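Local coordinates for protein nicotinate-nucleotide--dimethylbenzimidazole phosphoribosyltransferase (Thermus thermophilus HB8, PDB 1WX1) that probably catalyses the transfer of the phosphoribosyl group of nicotinate mononucleotide to 5,6-dimethylbenzimidazole, giving alpha-ribazole 5'-phosphate and nicotinate for cobalamin biosynthesis, at residues Tyr97-Gly102 against Leu114-Arg119; Met13-Lys18 against Ala325-Ala330; Asp250-Thr255 against Arg284-Ala289. One frame throughout, in Å; residues are numbered along the deposited sequence.

Interaction 1 lies at one margin of the parallel sheet and is partly buried; interaction 3 is fully buried about 8 Å from the chain's centre and joins two helices; interaction 2 lies about 35 Å from that centre and brings the two ends of the chain together, buried, with the second subunit packing on part of it. No structural element is common to any two of them, and interactions 1 and 2 fall on opposite sides of the centre, about 48 Å apart between centres. Chemistry follows place: the sheet margin uses backbone bonds and a salt bridge, the paired termini backbone bonds and one aromatic ring, and the helix pair a single amide reaching a carbonyl.

Interaction 1 of 3, residues Tyr97-Gly102 against Leu114-Arg119; sequences YVLDVG and LKRKVR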
loop_
_atom_site.group_PDB
_atom_site.type_symbol
_atom_site.label_atom_id
_atom_site.label_comp_id
_atom_site.label_asym_id
_atom_site.label_seq_id
_atom_site.Cartn_x
_atom_site.Cartn_y
_atom_site.Cartn_z
ATOM N N TYR A 97 -6.439 17.090 -10.948
ATOM C CA TYR A 97 -7.352 18.066 -11.531
ATOM C C TYR A 97 -8.297 18.494 -10.427
ATOM O O TYR A 97 -8.682 17.676 -9.589
ATOM C CB TYR A 97 -8.176 17.464 -12.673
ATOM C CG TYR A 97 -7.363 16.952 -13.836
ATOM C CD1 TYR A 97 -6.858 15.652 -13.840
ATOM C CD2 TYR A 97 -7.095 17.770 -14.932
ATOM C CE1 TYR A 97 -6.105 15.177 -14.910
ATOM C CE2 TYR A 97 -6.343 17.306 -16.010
ATOM C CZ TYR A 97 -5.853 16.010 -15.991
ATOM O OH TYR A 97 -5.109 15.551 -17.048
ATOM N N VAL A 98 -8.670 19.769 -10.417
ATOM C CA VAL A 98 -9.590 20.282 -9.410
ATOM C C VAL A 98 -10.849 20.779 -10.114
ATOM O O VAL A 98 -10.775 21.409 -11.165
ATOM C CB VAL A 98 -8.963 21.451 -8.610
ATOM C CG1 VAL A 98 -9.933 21.923 -7.530
ATOM C CG2 VAL A 98 -7.655 20.997 -7.967
ATOM N N LEU A 99 -12.003 20.477 -9.532
ATOM C CA LEU A 99 -13.274 20.887 -10.102
ATOM C C LEU A 99 -14.083 21.657 -9.068
ATOM O O LEU A 99 -14.392 21.134 -7.997
ATOM C CB LEU A 99 -14.067 19.656 -10.556
ATOM C CG LEU A 99 -15.550 19.853 -10.894
ATOM C CD1 LEU A 99 -15.684 20.692 -12.158
ATOM C CD2 LEU A 99 -16.223 18.491 -11.094
ATOM N N ASP A 100 -14.403 22.905 -9.378
ATOM C CA ASP A 100 -15.216 23.716 -8.478
ATOM C C ASP A 100 -16.657 23.632 -8.964
ATOM O O ASP A 100 -16.980 24.146 -10.033
ATOM C CB ASP A 100 -14.774 25.186 -8.492
ATOM C CG ASP A 100 -15.765 26.106 -7.762
ATOM O OD1 ASP A 100 -15.718 27.335 -7.982
ATOM O OD2 ASP A 100 -16.590 25.603 -6.966
ATOM N N VAL A 101 -17.513 22.960 -8.202
ATOM C CA VAL A 101 -18.922 22.881 -8.568
ATOM C C VAL A 101 -19.770 23.650 -7.563
ATOM O O VAL A 101 -20.983 23.745 -7.724
ATOM C CB VAL A 101 -19.459 21.420 -8.635
ATOM C CG1 VAL A 101 -19.032 20.769 -9.941
ATOM C CG2 VAL A 101 -18.982 20.617 -7.429
ATOM N N GLY A 102 -19.142 24.211 -6.528
ATOM C CA GLY A 102 -19.930 24.943 -5.547
ATOM C C GLY A 102 -19.214 25.568 -4.362
ATOM O O GLY A 102 -19.770 25.644 -3.262
ATOM N N LEU A 114 -11.139 23.305 -13.165
ATOM C CA LEU A 114 -12.310 23.391 -14.020
ATOM C C LEU A 114 -13.321 24.190 -13.200
ATOM O O LEU A 114 -13.792 23.727 -12.156
ATOM C CB LEU A 114 -12.869 21.995 -14.320
ATOM C CG LEU A 114 -13.577 21.811 -15.664
ATOM C CD1 LEU A 114 -12.825 20.754 -16.451
ATOM C CD2 LEU A 114 -15.012 21.378 -15.484
ATOM N N LYS A 115 -13.648 25.388 -13.665
ATOM C CA LYS A 115 -14.595 26.234 -12.944
ATOM C C LYS A 115 -16.012 26.031 -13.452
ATOM O O LYS A 115 -16.369 26.504 -14.527
ATOM C CB LYS A 115 -14.173 27.705 -13.061
ATOM C CG LYS A 115 -12.773 27.947 -12.499
ATOM C CD LYS A 115 -12.533 29.384 -12.057
ATOM C CE LYS A 115 -12.613 30.374 -13.192
ATOM N NZ LYS A 115 -12.252 31.745 -12.712
ATOM N N ARG A 116 -16.810 25.305 -12.671
ATOM C CA ARG A 116 -18.196 25.005 -13.030
ATOM C C ARG A 116 -19.113 25.188 -11.823
ATOM O O ARG A 116 -19.989 24.363 -11.560
ATOM C CB ARG A 116 -18.292 23.563 -13.533
ATOM C CG ARG A 116 -17.456 23.290 -14.773
ATOM C CD ARG A 116 -18.097 23.884 -16.024
ATOM N NE ARG A 116 -17.310 23.620 -17.229
ATOM C CZ ARG A 116 -16.172 24.236 -17.543
ATOM N NH1 ARG A 116 -15.663 25.169 -16.746
ATOM N NH2 ARG A 116 -15.539 23.922 -18.667
ATOM N N LYS A 117 -18.901 26.276 -11.092
ATOM C CA LYS A 117 -19.688 26.565 -9.898
ATOM C C LYS A 117 -21.180 26.577 -10.218
ATOM O O LYS A 117 -21.644 27.387 -11.018
ATOM C CB LYS A 117 -19.260 27.916 -9.312
ATOM C CG LYS A 117 -19.640 28.113 -7.854
ATOM C CD LYS A 117 -19.396 29.552 -7.387
ATOM C CE LYS A 117 -17.938 29.984 -7.535
ATOM N NZ LYS A 117 -17.008 29.248 -6.627
ATOM N N VAL A 118 -21.920 25.664 -9.596
ATOM C CA VAL A 118 -23.362 25.555 -9.794
ATOM C C VAL A 118 -24.073 26.615 -8.949
ATOM O O VAL A 118 -25.014 27.276 -9.401
ATOM C CB VAL A 118 -23.856 24.147 -9.390
ATOM C CG1 VAL A 118 -25.381 24.079 -9.463
ATOM C CG2 VAL A 118 -23.229 23.104 -10.310
ATOM N N ARG A 119 -23.601 26.766 -7.719
ATOM C CA ARG A 119 -24.131 27.746 -6.780
ATOM C C ARG A 119 -23.097 27.862 -5.668
ATOM O O ARG A 119 -22.238 26.989 -5.524
ATOM C CB ARG A 119 -25.478 27.285 -6.210
ATOM C CG ARG A 119 -25.492 25.853 -5.694
ATOM C CD ARG A 119 -26.871 25.482 -5.152
ATOM N NE ARG A 119 -27.168 26.179 -3.899
ATOM C CZ ARG A 119 -28.382 26.286 -3.368
ATOM N NH1 ARG A 119 -29.432 25.745 -3.981
ATOM N NH2 ARG A 119 -28.546 26.920 -2.215
#
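Residues 97-102 and 114-119 form the pairing at one edge of the parallel sheet, strand 113-115, an outermost strand within this chain, lying beside strand 94-100. The bonds alternate as in any parallel pair: Leu114 N gives to Val98 O (2.8 Å), Asp100 N to Leu114 O, and Arg116 N to Asp100 O. Beyond the strands the chains stay together, and Val118 N reaches Val101 O from above the carbonyl plane (60° out of it).

On one face Leu99 and Leu114 lie side by side, and Leu99 CD1 presses on Leu114 CD2 at a tight 3.5 Å. Leu114 CD2 also sits over the centre of the Arg116 guanidinium, 3.6 Å above its plane; the same group gives NH1 to Lys115 O and pairs through NH2 with Glu145.

The other face carries the charge pair. Asp100 CG stands anti to the backbone N (chi1 169°), and its OD1 takes Lys117 NZ on the syn lone pair at 2.7 Å. The lysine chain bends at chi3 and chi4, and its NZ also bonds Val103 O and Gly105 O. An alanine in place of Asp100 would probably leave the Lys117 ammonium without its carboxylate mate and the N-H groups of Gly102 and Val103, just past the corner at Val101, without this acceptor. There Asp100 OD2 accepts from Val103 N and, weakly, from Gly102 N at 2.9 Å.

Interaction 2 of 3, residues Met13-Lys18 against Ala325-Ala330; sequences MDQLTK and ATFQEA
Leu16 and Thr326 meet backbone to backbone, their CA atoms 3.9 Å apart, in a single bridge that ties the loop after the N-terminal helix 3-14 to the segment leading into the short C-terminal helix 327-330. Two bonds make it: Phe327 N to Gln15 O (2.9 Å), and Thr17 N to Ala325 O in the carbonyl plane.

The tight part is the Phe327 ring, laid over the inverse gamma turn centred on Thr17. Thr17 CA lies over one ring face in a CH-pi contact, 4.2 Å from the centroid, and Leu16 O comes to 3.1 Å from Phe327 CE2. With Thr17 CG2 anti to the carbonyl carbon, this methyl reaches Ala330 CB at 3.8 Å, while OG1 bonds Asn77 of the second subunit. Leu16 crosses Thr326 at about a right angle, CD2 to CG2 at 4.0 Å, and also packs on Ile321.

The looser side is the partly exposed Gln15. Its OE1 accepts from a water that in turn takes Gln328 N, and from Arg334 NH1; its NE2 gives to Asp14 OD1. At the helix start Thr326 and Glu329 form a capping box, in which Glu329 OE2 takes Thr326 N at 3.1 Å, and Glu329 OE1 pairs with Arg12. Direct backbone bonds and a covered ring thus fix the chain ends to each other beside the subunit interface, whereas a water and polar side chains complete the more exposed side.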
loop_
_atom_site.group_PDB
_atom_site.type_symbol
_atom_site.label_atom_id
_atom_site.label_comp_id
_atom_site.label_asym_id
_atom_site.label_seq_id
_atom_site.Cartn_x
_atom_site.Cartn_y
_atom_site.Cartn_z
ATOM N N MET A 13 -2.686 -17.104 -14.066
ATOM C CA MET A 13 -2.317 -16.803 -12.685
ATOM C C MET A 13 -1.909 -18.083 -11.960
ATOM O O MET A 13 -0.876 -18.136 -11.284
ATOM C CB MET A 13 -3.506 -16.159 -11.962
ATOM C CG MET A 13 -3.244 -15.762 -10.518
ATOM S SD MET A 13 -2.022 -14.438 -10.351
ATOM C CE MET A 13 -2.988 -13.021 -10.958
ATOM N N ASP A 14 -2.729 -19.116 -12.114
ATOM C CA ASP A 14 -2.472 -20.401 -11.478
ATOM C C ASP A 14 -1.185 -21.058 -11.976
ATOM O O ASP A 14 -0.646 -21.946 -11.317
ATOM C CB ASP A 14 -3.655 -21.349 -11.709
ATOM C CG ASP A 14 -3.464 -22.692 -11.031
ATOM O OD1 ASP A 14 -3.402 -23.719 -11.742
ATOM O OD2 ASP A 14 -3.367 -22.721 -9.784
ATOM N N GLN A 15 -0.690 -20.622 -13.132
ATOM C CA GLN A 15 0.531 -21.193 -13.692
ATOM C C GLN A 15 1.771 -20.303 -13.601
ATOM O O GLN A 15 2.829 -20.658 -14.120
ATOM C CB GLN A 15 0.298 -21.600 -15.151
ATOM C CG GLN A 15 -0.616 -22.814 -15.301
ATOM C CD GLN A 15 -0.073 -24.047 -14.585
ATOM O OE1 GLN A 15 0.981 -24.574 -14.947
ATOM N NE2 GLN A 15 -0.791 -24.509 -13.562
ATOM N N LEU A 16 1.651 -19.154 -12.941
ATOM C CA LEU A 16 2.790 -18.252 -12.799
ATOM C C LEU A 16 3.817 -18.844 -11.842
ATOM O O LEU A 16 3.476 -19.657 -10.984
ATOM C CB LEU A 16 2.332 -16.883 -12.288
ATOM C CG LEU A 16 1.426 -16.088 -13.232
ATOM C CD1 LEU A 16 1.119 -14.739 -12.600
ATOM C CD2 LEU A 16 2.104 -15.908 -14.594
ATOM N N THR A 17 5.073 -18.431 -11.988
ATOM C CA THR A 17 6.148 -18.945 -11.147
ATOM C C THR A 17 6.121 -18.465 -9.700
ATOM O O THR A 17 6.888 -17.589 -9.297
ATOM C CB THR A 17 7.534 -18.634 -11.761
ATOM O OG1 THR A 17 7.631 -17.237 -12.066
ATOM C CG2 THR A 17 7.738 -19.447 -13.039
ATOM N N LYS A 18 5.228 -19.066 -8.922
ATOM C CA LYS A 18 5.074 -18.767 -7.506
ATOM C C LYS A 18 4.015 -19.689 -6.915
ATOM O O LYS A 18 3.153 -20.199 -7.633
ATOM C CB LYS A 18 4.700 -17.290 -7.293
ATOM C CG LYS A 18 3.622 -16.746 -8.208
ATOM C CD LYS A 18 2.238 -17.153 -7.766
ATOM C CE LYS A 18 1.181 -16.443 -8.597
ATOM N NZ LYS A 18 -0.186 -16.776 -8.129
ATOM N N ALA A 325 6.513 -14.868 -15.669
ATOM C CA ALA A 325 6.637 -16.048 -16.516
ATOM C C ALA A 325 5.905 -17.194 -15.830
ATOM O O ALA A 325 5.790 -17.216 -14.600
ATOM C CB ALA A 325 8.103 -16.407 -16.693
ATOM N N THR A 326 5.392 -18.134 -16.616
ATOM C CA THR A 326 4.709 -19.292 -16.052
ATOM C C THR A 326 5.776 -20.363 -15.833
ATOM O O THR A 326 6.890 -20.240 -16.342
ATOM C CB THR A 326 3.643 -19.861 -17.015
ATOM O OG1 THR A 326 4.274 -20.281 -18.231
ATOM C CG2 THR A 326 2.590 -18.813 -17.325
ATOM N N PHE A 327 5.438 -21.403 -15.077
ATOM C CA PHE A 327 6.379 -22.491 -14.811
ATOM C C PHE A 327 6.949 -23.020 -16.123
ATOM O O PHE A 327 8.162 -23.194 -16.270
ATOM C CB PHE A 327 5.673 -23.627 -14.068
ATOM C CG PHE A 327 5.366 -23.312 -12.632
ATOM C CD1 PHE A 327 6.384 -23.272 -11.685
ATOM C CD2 PHE A 327 4.061 -23.062 -12.223
ATOM C CE1 PHE A 327 6.110 -22.976 -10.348
ATOM C CE2 PHE A 327 3.776 -22.765 -10.890
ATOM C CZ PHE A 327 4.801 -22.727 -9.950
ATOM N N GLN A 328 6.056 -23.254 -17.077
ATOM C CA GLN A 328 6.434 -23.776 -18.381
ATOM C C GLN A 328 7.316 -22.807 -19.152
ATOM O O GLN A 328 8.265 -23.218 -19.819
ATOM C CB GLN A 328 5.170 -24.095 -19.182
ATOM C CG GLN A 328 5.417 -24.797 -20.503
ATOM C CD GLN A 328 4.130 -25.292 -21.136
ATOM O OE1 GLN A 328 3.237 -24.505 -21.456
ATOM N NE2 GLN A 328 4.026 -26.605 -21.316
ATOM N N GLU A 329 7.008 -21.518 -19.050
ATOM C CA GLU A 329 7.769 -20.483 -19.744
ATOM C C GLU A 329 9.167 -20.269 -19.173
ATOM O O GLU A 329 10.115 -20.012 -19.918
ATOM C CB GLU A 329 7.005 -19.154 -19.701
ATOM C CG GLU A 329 5.689 -19.161 -20.472
ATOM C CD GLU A 329 4.863 -17.896 -20.258
ATOM O OE1 GLU A 329 3.775 -17.790 -20.863
ATOM O OE2 GLU A 329 5.294 -17.011 -19.487
ATOM N N ALA A 330 9.291 -20.375 -17.853
ATOM C CA ALA A 330 10.573 -20.161 -17.187
ATOM C C ALA A 330 11.384 -21.431 -16.973
ATOM O O ALA A 330 12.568 -21.361 -16.662
ATOM C CB ALA A 330 10.349 -19.466 -15.847
HETATM O O HOH W 1 3.019 -23.460 -16.872
#

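Interaction 3 of 3, residues Asp250-Thr255 against Arg284-Ala289; sequences DGFPVT and RHQLEA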
loop_
_atom_site.group_PDB
_atom_site.type_symbol
_atom_site.label_atom_id
_atom_site.label_comp_id
_atom_site.label_asym_id
_atom_site.label_seq_id
_atom_site.Cartn_x
_atom_site.Cartn_y
_atom_site.Cartn_z
ATOM N N ASP A 250 -11.832 6.557 -2.831
ATOM C CA ASP A 250 -11.077 7.189 -1.767
ATOM C C ASP A 250 -11.847 6.949 -0.465
ATOM O O ASP A 250 -12.229 5.812 -0.169
ATOM C CB ASP A 250 -10.903 8.693 -2.018
ATOM C CG ASP A 250 -9.993 9.348 -0.989
ATOM O OD1 ASP A 250 -8.973 8.722 -0.639
ATOM O OD2 ASP A 250 -10.286 10.480 -0.535
ATOM N N GLY A 251 -12.107 8.016 0.283
ATOM C CA GLY A 251 -12.796 7.884 1.556
ATOM C C GLY A 251 -14.311 7.900 1.571
ATOM O O GLY A 251 -14.961 7.624 0.569
ATOM N N PHE A 252 -14.864 8.254 2.731
ATOM C CA PHE A 252 -16.307 8.285 2.968
ATOM C C PHE A 252 -17.123 9.159 2.002
ATOM O O PHE A 252 -18.072 8.675 1.379
ATOM C CB PHE A 252 -16.553 8.692 4.437
ATOM C CG PHE A 252 -17.989 8.578 4.885
ATOM C CD1 PHE A 252 -18.641 9.676 5.449
ATOM C CD2 PHE A 252 -18.680 7.378 4.773
ATOM C CE1 PHE A 252 -19.959 9.575 5.900
ATOM C CE2 PHE A 252 -20.000 7.266 5.220
ATOM C CZ PHE A 252 -20.642 8.369 5.783
ATOM N N PRO A 253 -16.771 10.451 1.860
ATOM C CA PRO A 253 -17.532 11.310 0.944
ATOM C C PRO A 253 -17.397 10.858 -0.512
ATOM O O PRO A 253 -18.379 10.820 -1.254
ATOM C CB PRO A 253 -16.927 12.697 1.189
ATOM C CG PRO A 253 -16.470 12.617 2.628
ATOM C CD PRO A 253 -15.826 11.250 2.661
ATOM N N VAL A 254 -16.182 10.508 -0.923
ATOM C CA VAL A 254 -15.972 10.051 -2.298
ATOM C C VAL A 254 -16.761 8.772 -2.569
ATOM O O VAL A 254 -17.376 8.618 -3.621
ATOM C CB VAL A 254 -14.468 9.803 -2.589
ATOM C CG1 VAL A 254 -14.301 8.999 -3.884
ATOM C CG2 VAL A 254 -13.747 11.150 -2.717
ATOM N N THR A 255 -16.745 7.856 -1.611
ATOM C CA THR A 255 -17.457 6.601 -1.771
ATOM C C THR A 255 -18.963 6.829 -1.768
ATOM O O THR A 255 -19.703 6.070 -2.377
ATOM C CB THR A 255 -17.033 5.601 -0.676
ATOM O OG1 THR A 255 -15.615 5.415 -0.758
ATOM C CG2 THR A 255 -17.708 4.241 -0.881
ATOM N N ARG A 284 -16.770 1.635 6.152
ATOM C CA ARG A 284 -16.852 0.179 6.086
ATOM C C ARG A 284 -18.219 -0.283 5.580
ATOM O O ARG A 284 -18.307 -1.233 4.801
ATOM C CB ARG A 284 -16.568 -0.449 7.456
ATOM C CG ARG A 284 -16.778 -1.966 7.481
ATOM C CD ARG A 284 -15.880 -2.698 6.476
ATOM N NE ARG A 284 -14.564 -3.011 7.032
ATOM C CZ ARG A 284 -13.565 -3.560 6.344
ATOM N NH1 ARG A 284 -13.722 -3.858 5.061
ATOM N NH2 ARG A 284 -12.410 -3.824 6.942
ATOM N N HIS A 285 -19.283 0.390 6.014
ATOM C CA HIS A 285 -20.629 0.030 5.583
ATOM C C HIS A 285 -20.787 0.205 4.082
ATOM O O HIS A 285 -21.415 -0.617 3.414
ATOM C CB HIS A 285 -21.672 0.887 6.302
ATOM C CG HIS A 285 -21.744 0.633 7.773
ATOM N ND1 HIS A 285 -22.120 -0.585 8.299
ATOM C CD2 HIS A 285 -21.485 1.437 8.832
ATOM C CE1 HIS A 285 -22.090 -0.520 9.618
ATOM N NE2 HIS A 285 -21.706 0.697 9.966
ATOM N N GLN A 286 -20.221 1.285 3.555
ATOM C CA GLN A 286 -20.300 1.556 2.126
ATOM C C GLN A 286 -19.569 0.481 1.329
ATOM O O GLN A 286 -20.083 -0.016 0.326
ATOM C CB GLN A 286 -19.673 2.913 1.808
ATOM C CG GLN A 286 -20.358 4.098 2.470
ATOM C CD GLN A 286 -19.594 5.377 2.222
ATOM O OE1 GLN A 286 -18.374 5.392 2.313
ATOM N NE2 GLN A 286 -20.305 6.454 1.915
ATOM N N LEU A 287 -18.362 0.147 1.771
ATOM C CA LEU A 287 -17.558 -0.859 1.092
ATOM C C LEU A 287 -18.222 -2.232 1.159
ATOM O O LEU A 287 -18.137 -3.013 0.208
ATOM C CB LEU A 287 -16.153 -0.911 1.691
ATOM C CG LEU A 287 -15.308 0.351 1.462
ATOM C CD1 LEU A 287 -13.921 0.132 2.020
ATOM C CD2 LEU A 287 -15.234 0.673 -0.032
ATOM N N GLU A 288 -18.882 -2.526 2.274
ATOM C CA GLU A 288 -19.576 -3.804 2.413
ATOM C C GLU A 288 -20.762 -3.830 1.446
ATOM O O GLU A 288 -21.017 -4.841 0.795
ATOM C CB GLU A 288 -20.057 -4.006 3.856
ATOM C CG GLU A 288 -18.930 -4.292 4.842
ATOM C CD GLU A 288 -18.238 -5.631 4.576
ATOM O OE1 GLU A 288 -18.869 -6.694 4.764
ATOM O OE2 GLU A 288 -17.058 -5.626 4.175
ATOM N N ALA A 289 -21.473 -2.712 1.337
ATOM C CA ALA A 289 -22.615 -2.631 0.433
ATOM C C ALA A 289 -22.157 -2.831 -1.010
ATOM O O ALA A 289 -22.885 -3.382 -1.841
ATOM C CB ALA A 289 -23.309 -1.276 0.581
#
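This is a buried helix-to-helix contact in the interior of the enzyme, between the first turn of helix 252-264 and helix 281-290, and one long side chain, Gln286, carries most of it. Beyond CG the glutamine runs extended (chi2 174°), and its amide enters between Phe252 and Thr255. Its NE2 donates to Phe252 O at 3.2 Å, with the acceptor only 3° out of the amide plane, and it also bonds Thr175 OG1. The two bonds are likely to hold the amide against flipping.

Phe252 crosses the glutamine at about a right angle, ring and amide planes 38° apart, and its CD2 lies 3.2 Å from Gln286 OE1. On Thr255, CB approaches that same oxygen at 3.3 Å, while CG2 packs on Gln286 CB at 3.6 Å and, more distantly, on Leu287 CD2. The threonine hydroxyl OG1 turns back to the O of Gly251, the N-cap residue, at 2.7 Å, and His283 NE2 is its further partner.

Phe252 also rests on Ala171 and Ala172 of helix 167-179, Val254 packs on helix 228-242 and strand 157-163, and Asp250, just after strand 247-249, accepts through OD2 from Gly305 N beside the predicted proton acceptor Glu304.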